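Local coordinates for protein DNA polymerase (Bacillus phage phi29, PDB 2PY5) that replicates the phage genome by protein-primed, highly processive strand-displacement DNA synthesis and proofreads it with a 3'-5' exonuclease, at residues Q502-K507 with D523-V528; I242-V247 with T488-K493; L262-E267 with Y281-Q286. The protein carries 2 engineered substitutions. All blocks are in the same frame, centred on the assembly; numbering follows the deposited sequence.

Contact 1 (Q502-K507 with D523-V528); sequences QDIYMK and DIKFSV. With EDO (1,2-ethanediol), chain Y.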
loop_
_atom_site.group_PDB
_atom_site.type_symbol
_atom_site.label_atom_id
_atom_site.label_comp_id
_atom_site.label_asym_id
_atom_site.label_seq_id
_atom_site.Cartn_x
_atom_site.Cartn_y
_atom_site.Cartn_z
ATOM N N GLN F 502 18.571 -7.349 12.151
ATOM C CA GLN F 502 19.455 -8.466 11.803
ATOM C C GLN F 502 20.820 -7.969 11.393
ATOM O O GLN F 502 20.942 -6.901 10.790
ATOM C CB GLN F 502 18.882 -9.253 10.624
ATOM C CG GLN F 502 17.503 -9.864 10.873
ATOM C CD GLN F 502 16.878 -10.419 9.622
ATOM O OE1 GLN F 502 17.175 -9.973 8.511
ATOM N NE2 GLN F 502 15.964 -11.376 9.796
ATOM N N ASP F 503 21.851 -8.754 11.730
ATOM C CA ASP F 503 23.218 -8.599 11.198
ATOM C C ASP F 503 23.332 -9.654 10.090
ATOM O O ASP F 503 23.482 -10.847 10.365
ATOM C CB ASP F 503 24.285 -8.883 12.259
ATOM C CG ASP F 503 24.696 -7.649 13.067
ATOM O OD1 ASP F 503 24.289 -6.523 12.739
ATOM O OD2 ASP F 503 25.485 -7.831 14.018
ATOM N N ILE F 504 23.214 -9.215 8.845
ATOM C CA ILE F 504 23.091 -10.135 7.697
ATOM C C ILE F 504 24.453 -10.373 7.039
ATOM O O ILE F 504 25.187 -9.439 6.770
ATOM C CB ILE F 504 22.090 -9.575 6.659
ATOM C CG1 ILE F 504 20.691 -9.471 7.277
ATOM C CG2 ILE F 504 22.080 -10.432 5.395
ATOM C CD1 ILE F 504 19.639 -8.799 6.361
ATOM N N TYR F 505 24.769 -11.642 6.766
ATOM C CA TYR F 505 25.971 -12.020 6.051
ATOM C C TYR F 505 25.946 -11.500 4.616
ATOM O O TYR F 505 24.978 -11.729 3.897
ATOM C CB TYR F 505 26.096 -13.537 6.018
ATOM C CG TYR F 505 26.504 -14.201 7.317
ATOM C CD1 TYR F 505 25.654 -15.104 7.946
ATOM C CD2 TYR F 505 27.762 -13.989 7.868
ATOM C CE1 TYR F 505 26.030 -15.750 9.117
ATOM C CE2 TYR F 505 28.152 -14.626 9.035
ATOM C CZ TYR F 505 27.280 -15.506 9.654
ATOM O OH TYR F 505 27.677 -16.150 10.808
ATOM N N MET F 506 26.997 -10.772 4.243
ATOM C CA MET F 506 27.141 -10.205 2.908
ATOM C C MET F 506 28.511 -10.560 2.348
ATOM O O MET F 506 29.459 -10.800 3.091
ATOM C CB MET F 506 27.012 -8.683 2.939
ATOM C CG MET F 506 25.736 -8.163 3.553
ATOM S SD MET F 506 24.241 -8.522 2.618
ATOM C CE MET F 506 24.342 -7.324 1.278
ATOM N N LYS F 507 28.615 -10.561 1.025
ATOM C CA LYS F 507 29.874 -10.813 0.361
ATOM C C LYS F 507 30.072 -9.819 -0.779
ATOM O O LYS F 507 29.103 -9.403 -1.421
ATOM C CB LYS F 507 29.940 -12.248 -0.160
ATOM C CG LYS F 507 28.845 -12.648 -1.113
ATOM C CD LYS F 507 29.144 -14.012 -1.684
ATOM C CE LYS F 507 27.949 -14.609 -2.347
ATOM N NZ LYS F 507 28.289 -15.886 -3.020
ATOM N N ASP F 523 31.530 -9.208 4.923
ATOM C CA ASP F 523 31.065 -8.141 5.807
ATOM C C ASP F 523 29.638 -8.414 6.316
ATOM O O ASP F 523 28.984 -9.376 5.913
ATOM C CB ASP F 523 31.068 -6.796 5.062
ATOM C CG ASP F 523 32.433 -6.432 4.495
ATOM O OD1 ASP F 523 33.304 -5.924 5.256
ATOM O OD2 ASP F 523 32.638 -6.652 3.276
ATOM N N ILE F 524 29.152 -7.526 7.182
ATOM C CA ILE F 524 27.826 -7.628 7.766
ATOM C C ILE F 524 27.000 -6.408 7.349
ATOM O O ILE F 524 27.499 -5.281 7.412
ATOM C CB ILE F 524 27.909 -7.686 9.318
ATOM C CG1 ILE F 524 28.500 -9.023 9.784
ATOM C CG2 ILE F 524 26.536 -7.443 9.957
ATOM C CD1 ILE F 524 27.696 -10.254 9.360
ATOM N N LYS F 525 25.770 -6.645 6.915
ATOM C CA LYS F 525 24.798 -5.575 6.685
ATOM C C LYS F 525 23.900 -5.510 7.905
ATOM O O LYS F 525 23.212 -6.483 8.219
ATOM C CB LYS F 525 23.934 -5.844 5.454
ATOM C CG LYS F 525 22.812 -4.817 5.251
ATOM C CD LYS F 525 22.108 -4.990 3.915
ATOM C CE LYS F 525 21.205 -6.192 3.891
ATOM N NZ LYS F 525 20.112 -6.013 2.872
ATOM N N PHE F 526 23.914 -4.369 8.594
ATOM C CA PHE F 526 23.014 -4.161 9.729
ATOM C C PHE F 526 21.683 -3.644 9.218
ATOM O O PHE F 526 21.619 -2.536 8.680
ATOM C CB PHE F 526 23.635 -3.185 10.739
ATOM C CG PHE F 526 22.723 -2.842 11.880
ATOM C CD1 PHE F 526 22.292 -3.824 12.755
ATOM C CD2 PHE F 526 22.300 -1.535 12.087
ATOM C CE1 PHE F 526 21.447 -3.513 13.817
ATOM C CE2 PHE F 526 21.457 -1.227 13.143
ATOM C CZ PHE F 526 21.032 -2.216 14.001
ATOM N N SER F 527 20.632 -4.444 9.396
ATOM C CA SER F 527 19.304 -4.166 8.861
ATOM C C SER F 527 18.285 -3.912 9.974
ATOM O O SER F 527 18.159 -4.697 10.905
ATOM C CB SER F 527 18.839 -5.339 7.988
ATOM O OG SER F 527 17.533 -5.137 7.474
ATOM N N VAL F 528 17.528 -2.824 9.832
ATOM C CA VAL F 528 16.523 -2.431 10.809
ATOM C C VAL F 528 15.122 -2.383 10.173
ATOM O O VAL F 528 14.932 -1.713 9.148
ATOM C CB VAL F 528 16.847 -1.042 11.366
ATOM C CG1 VAL F 528 15.873 -0.685 12.505
ATOM C CG2 VAL F 528 18.297 -0.966 11.854
HETATM C C1 EDO Y . 18.265 -9.101 2.349
HETATM O O1 EDO Y . 19.593 -8.691 2.700
HETATM C C2 EDO Y . 17.250 -8.487 3.309
HETATM O O2 EDO Y . 17.386 -7.058 3.380
HETATM O O HOH W 1 16.210 -7.305 7.228
#
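Asp523 lies across from Met506 in an antiparallel hydrogen-bonded pair: Met506 N reaches Asp523 O at 2.9 Å, while the return bond from Asp523 N to Met506 O is longer, 3.2 Å. Ile524, on the other face, reaches diagonally, its CG2 lying 3.5 Å from Asp503 CB with the two side chains at about a right angle. Its CD1 meets Tyr505 CD2 at 4.0 Å, the two side chains side by side and pointing the same way. Lys525 pairs with Ile504 and returns to the Met506 face, where its CB presses on Met506 CG at 3.5 Å, closer than ordinary van der Waals contact. Further out, a bend at chi3 (74°) directs Lys525 CE past Ile504 CD1 (3.9 Å); NZ donates to both oxygens of an ethanediol, probably from the crystallisation liquor, which is also hydrogen-bonded to Glu515 OE2. Phe526 offers its ring edge, CD1 being 3.4 Å from Asp503 OD1, with ring and carboxylate planes 73° apart; OD2 of that carboxylate is salt-bridged to Arg491. Ser527, paired with Gln502, shares a water between its OG and Gln502 OE1, while Gln502 NE2 is hydrogen-bonded to Tyr494 OH. The two strands pair in the palm of this B-family polymerase, close to Tyr500 and the primer-stabilizing Lys529. Strand 499-509 runs between strand 523-530 and the successive strands 483-489 and 491-496, while Leu513 of strand 512-515 packs on Met506.

Contact 2 (I242-V247 with T488-K493); sequences IGEGMV and TFKRAK. With EDO (1,2-ethanediol), chain L.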
loop_
_atom_site.group_PDB
_atom_site.type_symbol
_atom_site.label_atom_id
_atom_site.label_comp_id
_atom_site.label_asym_id
_atom_site.label_seq_id
_atom_site.Cartn_x
_atom_site.Cartn_y
_atom_site.Cartn_z
ATOM N N ILE F 242 19.009 -13.540 19.290
ATOM C CA ILE F 242 19.050 -14.736 18.428
ATOM C C ILE F 242 20.454 -14.809 17.803
ATOM O O ILE F 242 21.062 -13.772 17.487
ATOM C CB ILE F 242 17.960 -14.691 17.294
ATOM C CG1 ILE F 242 16.559 -14.555 17.894
ATOM C CG2 ILE F 242 17.991 -15.937 16.409
ATOM C CD1 ILE F 242 15.432 -14.847 16.928
ATOM N N GLY F 243 20.976 -16.029 17.657
ATOM C CA GLY F 243 22.165 -16.266 16.875
ATOM C C GLY F 243 21.825 -16.404 15.403
ATOM O O GLY F 243 21.016 -15.645 14.872
ATOM N N GLU F 244 22.446 -17.371 14.742
ATOM C CA GLU F 244 22.323 -17.487 13.294
ATOM C C GLU F 244 20.938 -17.929 12.860
ATOM O O GLU F 244 20.275 -18.704 13.550
ATOM C CB GLU F 244 23.329 -18.475 12.746
ATOM C CG GLU F 244 24.759 -18.068 12.907
ATOM C CD GLU F 244 25.691 -18.979 12.138
ATOM O OE1 GLU F 244 25.592 -20.218 12.322
ATOM O OE2 GLU F 244 26.536 -18.465 11.373
ATOM N N GLY F 245 20.521 -17.459 11.697
ATOM C CA GLY F 245 19.227 -17.807 11.150
ATOM C C GLY F 245 19.141 -17.434 9.690
ATOM O O GLY F 245 20.116 -16.963 9.103
ATOM N N MET F 246 17.980 -17.640 9.099
ATOM C CA MET F 246 17.841 -17.444 7.665
ATOM C C MET F 246 16.425 -17.018 7.335
ATOM O O MET F 246 15.499 -17.262 8.106
ATOM C CB MET F 246 18.231 -18.740 6.915
ATOM C CG MET F 246 17.304 -19.917 7.172
ATOM S SD MET F 246 17.972 -21.529 6.675
ATOM C CE MET F 246 18.747 -21.139 5.106
ATOM N N VAL F 247 16.286 -16.387 6.170
ATOM C CA VAL F 247 14.998 -15.862 5.707
ATOM C C VAL F 247 14.680 -16.437 4.341
ATOM O O VAL F 247 15.516 -16.442 3.466
ATOM C CB VAL F 247 15.062 -14.334 5.600
ATOM C CG1 VAL F 247 13.766 -13.753 5.054
ATOM C CG2 VAL F 247 15.392 -13.730 6.981
ATOM N N THR F 488 20.868 -14.912 5.042
ATOM C CA THR F 488 21.273 -15.598 6.268
ATOM C C THR F 488 21.883 -14.564 7.188
ATOM O O THR F 488 22.628 -13.704 6.729
ATOM C CB THR F 488 22.291 -16.710 5.975
ATOM O OG1 THR F 488 21.754 -17.590 4.974
ATOM C CG2 THR F 488 22.658 -17.498 7.240
ATOM N N PHE F 489 21.530 -14.629 8.478
ATOM C CA PHE F 489 22.055 -13.673 9.454
ATOM C C PHE F 489 22.905 -14.331 10.539
ATOM O O PHE F 489 22.767 -15.522 10.829
ATOM C CB PHE F 489 20.928 -12.796 10.052
ATOM C CG PHE F 489 19.789 -13.566 10.718
ATOM C CD1 PHE F 489 19.899 -14.027 12.031
ATOM C CD2 PHE F 489 18.581 -13.737 10.057
ATOM C CE1 PHE F 489 18.838 -14.677 12.651
ATOM C CE2 PHE F 489 17.525 -14.374 10.667
ATOM C CZ PHE F 489 17.675 -14.851 11.985
ATOM N N LYS F 490 23.805 -13.535 11.112
ATOM C CA LYS F 490 24.688 -13.960 12.205
ATOM C C LYS F 490 23.992 -13.843 13.554
ATOM O O LYS F 490 24.212 -14.647 14.460
ATOM C CB LYS F 490 25.977 -13.127 12.193
ATOM C CG LYS F 490 26.909 -13.332 13.371
ATOM C CD LYS F 490 27.326 -14.805 13.614
ATOM C CE LYS F 490 28.359 -14.963 14.749
ATOM N NZ LYS F 490 27.916 -14.439 16.069
ATOM N N ARG F 491 23.165 -12.809 13.691
ATOM C CA ARG F 491 22.395 -12.619 14.892
ATOM C C ARG F 491 21.227 -11.705 14.572
ATOM O O ARG F 491 21.204 -11.060 13.526
ATOM C CB ARG F 491 23.251 -12.030 16.012
ATOM C CG ARG F 491 23.843 -10.692 15.702
ATOM C CD ARG F 491 24.436 -10.005 16.942
ATOM N NE ARG F 491 24.955 -8.679 16.609
ATOM C CZ ARG F 491 25.384 -7.782 17.498
ATOM N NH1 ARG F 491 25.340 -8.029 18.799
ATOM N NH2 ARG F 491 25.826 -6.608 17.086
ATOM N N ALA F 492 20.263 -11.674 15.474
ATOM C CA ALA F 492 19.032 -10.930 15.250
ATOM C C ALA F 492 18.362 -10.657 16.594
ATOM O O ALA F 492 18.723 -11.235 17.618
ATOM C CB ALA F 492 18.101 -11.695 14.317
ATOM N N LYS F 493 17.413 -9.726 16.581
ATOM C CA LYS F 493 16.559 -9.473 17.723
ATOM C C LYS F 493 15.197 -8.999 17.227
ATOM O O LYS F 493 15.098 -8.043 16.445
ATOM C CB LYS F 493 17.172 -8.461 18.687
ATOM C CG LYS F 493 16.333 -8.294 19.977
ATOM C CD LYS F 493 16.917 -7.260 20.918
ATOM C CE LYS F 493 18.022 -7.803 21.811
ATOM N NZ LYS F 493 18.259 -6.857 22.941
HETATM C C1 EDO L . 27.997 -11.007 17.205
HETATM O O1 EDO L . 27.390 -11.919 16.307
HETATM C C2 EDO L . 28.046 -11.642 18.590
HETATM O O2 EDO L . 29.400 -11.990 18.912
#
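Gly245 lies beneath the ring of Phe489, its CA 3.6 Å from the ring centroid in a CH-pi contact. A chi1 of 57° puts Phe489 CG between its own backbone N and carbonyl carbon, and the ring closes over the opposite strand, where the glycine has no side chain to oppose it: a cross-strand glycine-aromatic pair. The ring is also hemmed in at its edge, by Gly243 O at 3.3 Å from CE1, by Ile242 CG2 and by Val247 CG2. Two backbone bonds join Gly245 to Phe489, and two more join Ile242 to Ala492, whose CB is 4.2 Å from Ile242 CB. Between these pairs the backbones stay close but share no hydrogen bond, and the solvent side begins: Gly243, Lys490 and Arg491 are exposed. Arg491 CA makes a CA-H...O contact with Gly243 O (3.3 Å). Glu244 OE2 and Lys490 NZ stand 6.3 Å apart, OE2 engaged with Tyr505, NZ with an ethanediol O1. The end of Arg491 leads away from the first segment, its guanidinium in cation-pi contact with Phe543. In the palm, strand 241-250, carrying the catalytic magnesium ligand Asp249, is flanked by strand 459-463 and by strands 483-489 and 491-496, between which the chain turns a corner at Lys490; Gln502 of strand 499-509 touches Phe489 and Val247.

Contact 3 (L262-E267 with Y281-Q286); sequences LLPYGE and YPLHIQ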
loop_
_atom_site.group_PDB
_atom_site.type_symbol
_atom_site.label_atom_id
_atom_site.label_comp_id
_atom_site.label_asym_id
_atom_site.label_seq_id
_atom_site.Cartn_x
_atom_site.Cartn_y
_atom_site.Cartn_z
ATOM N N LEU F 262 -7.013 -22.498 -7.150
ATOM C CA LEU F 262 -8.447 -22.542 -7.422
ATOM C C LEU F 262 -9.103 -21.292 -6.859
ATOM O O LEU F 262 -9.050 -21.052 -5.652
ATOM C CB LEU F 262 -9.065 -23.784 -6.789
ATOM C CG LEU F 262 -10.510 -24.100 -7.140
ATOM C CD1 LEU F 262 -10.673 -24.430 -8.647
ATOM C CD2 LEU F 262 -10.985 -25.260 -6.265
ATOM N N LEU F 263 -9.747 -20.516 -7.719
ATOM C CA LEU F 263 -10.298 -19.214 -7.338
ATOM C C LEU F 263 -11.755 -19.067 -7.766
ATOM O O LEU F 263 -12.185 -19.668 -8.763
ATOM C CB LEU F 263 -9.448 -18.078 -7.897
ATOM C CG LEU F 263 -7.998 -17.990 -7.413
ATOM C CD1 LEU F 263 -7.167 -17.010 -8.233
ATOM C CD2 LEU F 263 -8.013 -17.612 -5.922
ATOM N N PRO F 264 -12.530 -18.277 -7.021
ATOM C CA PRO F 264 -13.972 -18.207 -7.242
ATOM C C PRO F 264 -14.383 -17.315 -8.399
ATOM O O PRO F 264 -13.724 -16.306 -8.698
ATOM C CB PRO F 264 -14.465 -17.589 -5.921
ATOM C CG PRO F 264 -13.380 -16.667 -5.571
ATOM C CD PRO F 264 -12.131 -17.423 -5.878
ATOM N N TYR F 265 -15.520 -17.650 -9.015
ATOM C CA TYR F 265 -16.156 -16.767 -9.983
ATOM C C TYR F 265 -17.672 -17.002 -9.983
ATOM O O TYR F 265 -18.188 -17.967 -9.362
ATOM C CB TYR F 265 -15.561 -16.973 -11.391
ATOM C CG TYR F 265 -16.006 -18.243 -12.066
ATOM C CD1 TYR F 265 -17.101 -18.246 -12.930
ATOM C CD2 TYR F 265 -15.351 -19.442 -11.838
ATOM C CE1 TYR F 265 -17.527 -19.411 -13.540
ATOM C CE2 TYR F 265 -15.786 -20.637 -12.465
ATOM C CZ TYR F 265 -16.882 -20.597 -13.282
ATOM O OH TYR F 265 -17.310 -21.771 -13.921
ATOM N N GLY F 266 -18.373 -16.126 -10.698
ATOM C CA GLY F 266 -19.801 -16.263 -10.890
ATOM C C GLY F 266 -20.693 -15.876 -9.741
ATOM O O GLY F 266 -20.231 -15.352 -8.715
ATOM N N GLU F 267 -21.989 -16.136 -9.912
ATOM C CA GLU F 267 -22.977 -15.784 -8.904
ATOM C C GLU F 267 -22.895 -16.810 -7.793
ATOM O O GLU F 267 -22.979 -18.010 -8.060
ATOM C CB GLU F 267 -24.398 -15.789 -9.468
ATOM C CG GLU F 267 -25.445 -15.218 -8.497
ATOM C CD GLU F 267 -25.270 -13.704 -8.211
ATOM O OE1 GLU F 267 -24.897 -12.970 -9.146
ATOM O OE2 GLU F 267 -25.517 -13.255 -7.047
ATOM N N TYR F 281 -19.615 -26.113 -7.064
ATOM C CA TYR F 281 -19.397 -24.906 -6.248
ATOM C C TYR F 281 -18.443 -25.276 -5.118
ATOM O O TYR F 281 -18.848 -25.344 -3.954
ATOM C CB TYR F 281 -20.713 -24.373 -5.670
ATOM C CG TYR F 281 -21.652 -23.776 -6.695
ATOM C CD1 TYR F 281 -22.386 -24.580 -7.529
ATOM C CD2 TYR F 281 -21.818 -22.404 -6.804
ATOM C CE1 TYR F 281 -23.228 -24.051 -8.479
ATOM C CE2 TYR F 281 -22.684 -21.859 -7.740
ATOM C CZ TYR F 281 -23.384 -22.693 -8.580
ATOM O OH TYR F 281 -24.271 -22.188 -9.540
ATOM N N PRO F 282 -17.174 -25.576 -5.467
ATOM C CA PRO F 282 -16.213 -26.219 -4.557
ATOM C C PRO F 282 -15.510 -25.296 -3.537
ATOM O O PRO F 282 -14.776 -25.817 -2.648
ATOM C CB PRO F 282 -15.199 -26.817 -5.522
ATOM C CG PRO F 282 -15.152 -25.827 -6.632
ATOM C CD PRO F 282 -16.590 -25.394 -6.806
ATOM N N LEU F 283 -15.719 -23.985 -3.652
ATOM C CA LEU F 283 -15.197 -23.006 -2.699
ATOM C C LEU F 283 -16.351 -22.416 -1.915
ATOM O O LEU F 283 -17.460 -22.279 -2.417
ATOM C CB LEU F 283 -14.446 -21.866 -3.392
ATOM C CG LEU F 283 -13.201 -22.231 -4.197
ATOM C CD1 LEU F 283 -12.577 -20.990 -4.799
ATOM C CD2 LEU F 283 -12.170 -23.021 -3.363
ATOM N N HIS F 284 -16.098 -22.021 -0.671
ATOM C CA HIS F 284 -17.160 -21.409 0.101
ATOM C C HIS F 284 -16.628 -20.483 1.175
ATOM O O HIS F 284 -15.460 -20.538 1.519
ATOM C CB HIS F 284 -18.119 -22.451 0.710
ATOM C CG HIS F 284 -17.578 -23.217 1.890
ATOM N ND1 HIS F 284 -16.745 -24.303 1.763
ATOM C CD2 HIS F 284 -17.838 -23.097 3.216
ATOM C CE1 HIS F 284 -16.461 -24.785 2.969
ATOM N NE2 HIS F 284 -17.112 -24.067 3.867
ATOM N N ILE F 285 -17.531 -19.651 1.668
ATOM C CA ILE F 285 -17.310 -18.810 2.859
ATOM C C ILE F 285 -18.354 -19.282 3.856
ATOM O O ILE F 285 -19.531 -19.357 3.530
ATOM C CB ILE F 285 -17.443 -17.308 2.528
ATOM C CG1 ILE F 285 -16.266 -16.847 1.663
ATOM C CG2 ILE F 285 -17.490 -16.455 3.839
ATOM C CD1 ILE F 285 -16.427 -15.451 1.047
ATOM N N GLN F 286 -17.892 -19.612 5.062
ATOM C CA GLN F 286 -18.746 -20.160 6.136
ATOM C C GLN F 286 -18.808 -19.138 7.263
ATOM O O GLN F 286 -17.766 -18.710 7.751
ATOM C CB GLN F 286 -18.158 -21.470 6.648
ATOM C CG GLN F 286 -18.933 -22.150 7.778
ATOM C CD GLN F 286 -20.255 -22.749 7.309
ATOM O OE1 GLN F 286 -20.275 -23.706 6.504
ATOM N NE2 GLN F 286 -21.363 -22.223 7.831
HETATM O O HOH W 2 -24.515 -19.486 -9.709
#
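Pro264 and Leu283 mark the nearest approach of the two backbones, yet their CA atoms remain 6.7 Å apart and no hydrogen bond links the segments. Each is tied instead to strand 340-356: Leu263 and Tyr265 bond to Thr356 and Lys354, Leu283 and Ile285 to Phe353 and Leu351. The first segment then turns a corner at Gly266, whose positive phi of 77° redirects the chain from strand 263-265 into strand 267-272. Side chains make the direct contacts between the two segments, with Leu283 at the centre. Its CG lies anti to the carbonyl carbon (chi1 -62°), and CD1 reaches the backbone of the first segment, 3.5 Å from Pro264 N and 3.6 Å from Leu262 O. That carbonyl oxygen has its polar partner in Trp436 NE1. The same methyl touches Pro264 CD at 3.8 Å, the leucine and the proline crossing at about a right angle. The other branch, Leu283 CD2, meets Leu262 CD2 at 3.9 Å as the two leucines slide past each other in opposite directions, and Leu262 CD2 also reaches Pro282 CG. This apolar cluster belongs to the small antiparallel sheet of the TPR1 insertion of protein-primed B-family polymerases, and helix 427-447 packs against it, with Phe432 touching both Pro264 and Leu283. Leu262 also lies close to Thr356, a residue that binds single-stranded DNA. Farther along, the contact changes from apolar to polar. Tyr281 approaches Glu267 with its ring edge, CE2 being 3.9 Å from Glu267 O, and both that oxygen and a water lie near the ring plane. The water donates to Glu267 O at 2.7 Å and hydrogen-bonds Tyr281 OH over the same length, bridging the phenol to the backbone.

Contacts 1 and 2 adjoin in one antiparallel sheet, their centres 9 Å apart, since strands 491-496 and 499-509 are neighbours both in the chain and in the sheet. Side chains join them directly: Asp503 OD2 and Arg491 NE form a salt bridge at 2.8 Å, and Tyr505 OH lies 2.6 Å from Glu244 OE2, a probable hydrogen bond. Contact 3 stands apart in a different sheet, its centre 44 Å from that of contact 1 and 41 Å from that of contact 2, although its residues fall between the two segments of contact 2 in sequence. The side chain of Val247 in contact 2 is about 5 Å from that of the catalytic magnesium ligand Asp249; the nearest atoms of each contact lie about 12 Å from the bound DNA.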